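Local coordinates for fibronectin type-III domain-containing protein (Caldanaerobacter subterraneus subsp. tengcongensis, PDB 7JGU) that is of undetermined function but contributes an extremely heat-stable fibronectin type-III-like domain, here in a mutant form, to a much longer bacterial protein, at residues Glu36-Ser41 with Ala70-Asn75. Residues are numbered along the deposited sequence; the frame is centred on the assembly and turned at random.
Unlike the reference sequence in segment 70-75: Ile72 (reference Arg).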
# COMPACT_ATOMS: atom_id res chain seq x y z
N GLU A 36 6.99 -2.38 0.93
CA GLU A 36 6.25 -3.14 1.93
C GLU A 36 4.98 -2.39 2.29
O GLU A 36 5.01 -1.18 2.49
CB GLU A 36 7.10 -3.38 3.18
CG GLU A 36 6.60 -4.50 4.07
CD GLU A 36 7.64 -5.05 5.01
OE1 GLU A 36 8.83 -4.69 4.89
OE2 GLU A 36 7.26 -5.85 5.88
N ILE A 37 3.88 -3.12 2.35
CA ILE A 37 2.56 -2.58 2.59
C ILE A 37 2.04 -3.10 3.91
O ILE A 37 2.13 -4.29 4.20
CB ILE A 37 1.61 -3.05 1.47
CG1 ILE A 37 2.17 -2.68 0.09
CG2 ILE A 37 0.21 -2.53 1.72
CD1 ILE A 37 1.51 -3.49 -1.02
N TYR A 38 1.41 -2.20 4.65
CA TYR A 38 0.78 -2.49 5.93
C TYR A 38 -0.66 -2.00 5.90
O TYR A 38 -0.99 -1.01 5.27
CB TYR A 38 1.50 -1.76 7.06
CG TYR A 38 2.95 -2.15 7.18
CD1 TYR A 38 3.91 -1.57 6.36
CD2 TYR A 38 3.36 -3.10 8.10
CE1 TYR A 38 5.23 -1.94 6.45
CE2 TYR A 38 4.70 -3.47 8.21
CZ TYR A 38 5.62 -2.88 7.38
OH TYR A 38 6.95 -3.21 7.47
N LEU A 39 -1.51 -2.70 6.64
CA LEU A 39 -2.86 -2.26 6.94
C LEU A 39 -2.82 -1.43 8.22
O LEU A 39 -2.24 -1.85 9.22
CB LEU A 39 -3.74 -3.48 7.16
CG LEU A 39 -5.17 -3.17 7.57
CD1 LEU A 39 -5.89 -2.51 6.42
CD2 LEU A 39 -5.90 -4.43 8.00
N VAL A 40 -3.45 -0.28 8.19
CA VAL A 40 -3.61 0.55 9.38
C VAL A 40 -4.88 0.08 10.06
O VAL A 40 -5.98 0.28 9.55
CB VAL A 40 -3.66 2.04 9.01
CG1 VAL A 40 -3.68 2.88 10.26
CG2 VAL A 40 -2.46 2.40 8.14
N SER A 41 -4.73 -0.61 11.19
CA SER A 41 -5.83 -1.27 11.87
C SER A 41 -5.67 -1.00 13.35
O SER A 41 -4.61 -1.26 13.92
CB SER A 41 -5.77 -2.77 11.59
OG SER A 41 -6.53 -3.52 12.50
N ALA A 70 -0.42 1.74 4.69
CA ALA A 70 0.87 2.41 4.81
C ALA A 70 1.87 1.70 3.92
O ALA A 70 1.85 0.48 3.79
CB ALA A 70 1.36 2.43 6.25
N LEU A 71 2.73 2.47 3.28
CA LEU A 71 3.69 1.98 2.30
C LEU A 71 5.05 2.54 2.62
O LEU A 71 5.18 3.71 3.00
CB LEU A 71 3.26 2.49 0.93
CG LEU A 71 4.15 2.19 -0.25
CD1 LEU A 71 4.09 0.73 -0.65
CD2 LEU A 71 3.72 3.07 -1.43
N ILE A 72 6.07 1.69 2.50
CA ILE A 72 7.47 2.10 2.55
C ILE A 72 8.20 1.53 1.35
O ILE A 72 7.82 0.49 0.79
CB ILE A 72 8.20 1.67 3.83
CG1 ILE A 72 7.83 0.24 4.23
CG2 ILE A 72 7.86 2.61 4.93
CD1 ILE A 72 8.82 -0.42 5.19
N ALA A 73 9.29 2.20 0.98
CA ALA A 73 10.26 1.67 0.04
C ALA A 73 11.48 1.24 0.85
O ALA A 73 11.83 1.87 1.84
CB ALA A 73 10.68 2.74 -0.96
N VAL A 74 12.15 0.18 0.39
CA VAL A 74 13.23 -0.43 1.16
C VAL A 74 14.40 -0.75 0.25
O VAL A 74 14.22 -1.17 -0.90
CB VAL A 74 12.73 -1.72 1.84
CG1 VAL A 74 13.78 -2.25 2.79
CG2 VAL A 74 11.42 -1.49 2.57
N ASN A 75 15.61 -0.54 0.75
CA ASN A 75 16.81 -1.07 0.11
C ASN A 75 17.73 -1.58 1.21
O ASN A 75 17.36 -1.62 2.39
CB ASN A 75 17.45 -0.07 -0.86
CG ASN A 75 18.07 1.12 -0.18
OD1 ASN A 75 18.37 1.09 1.01
ND2 ASN A 75 18.26 2.18 -0.93
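Two neighbouring inner strands of the four-stranded sheet in this fibronectin type-III beta-sandwich run antiparallel here, and Ala70, Glu36 and Ile72 bury most of the surface between them. Glu36 and Ile72 form one hydrogen-bonded pair: Glu36 N gives its hydrogen to Ile72 O at 3.0 Å, and Ile72 N returns one to Glu36 O at 3.1 Å. Tyr38 and Ala70 form the next, with Tyr38 N to Ala70 O the shortest at 2.8 Å and Ala70 N bonding back to Tyr38 O at 2.9 Å. All four donors lie in the planes of their acceptor carbonyls. Glu36, Tyr38, Ala70 and Ile72 share one face. The methyl of Ala70 suits its crowded place, with Tyr38 and Val40 across the strand gap and Phe82 and Thr84 of strand 78-88 beyond. In the conformer described here, Ile72 (arginine in the reference sequence) places CG1 between the backbone N and carbonyl carbon (chi1 42°). Its branched hydrocarbon thus lies against Phe82 and, through CG1, against Glu36 CB at 3.8 Å. Tyr38 suits its place because its flat ring turns an edge to Ala70 O and Ile72, CE1 lying 4.1 Å from Ile72 CG1, while its hydroxyl extends to the polar side. An alanine here removes the ring and its hydroxyl, and would probably leave Ile72 less well packed and Glu36 without its polar neighbour. Glu36 suits a partly exposed position: beyond CB its extended chain carries the carboxylate on, placing OE2 3.1 Å from Tyr38 OH. On the reverse face, Ile37 and Leu71 lie side by side, with Ile37 CG1 4.0 Å from Leu71 CD1; Leu71 also touches Trp26. The main-chain pairing thus uses no side-chain atom, whereas the outward face joins hydrocarbon contact to a polar fringe of carboxylate and phenol.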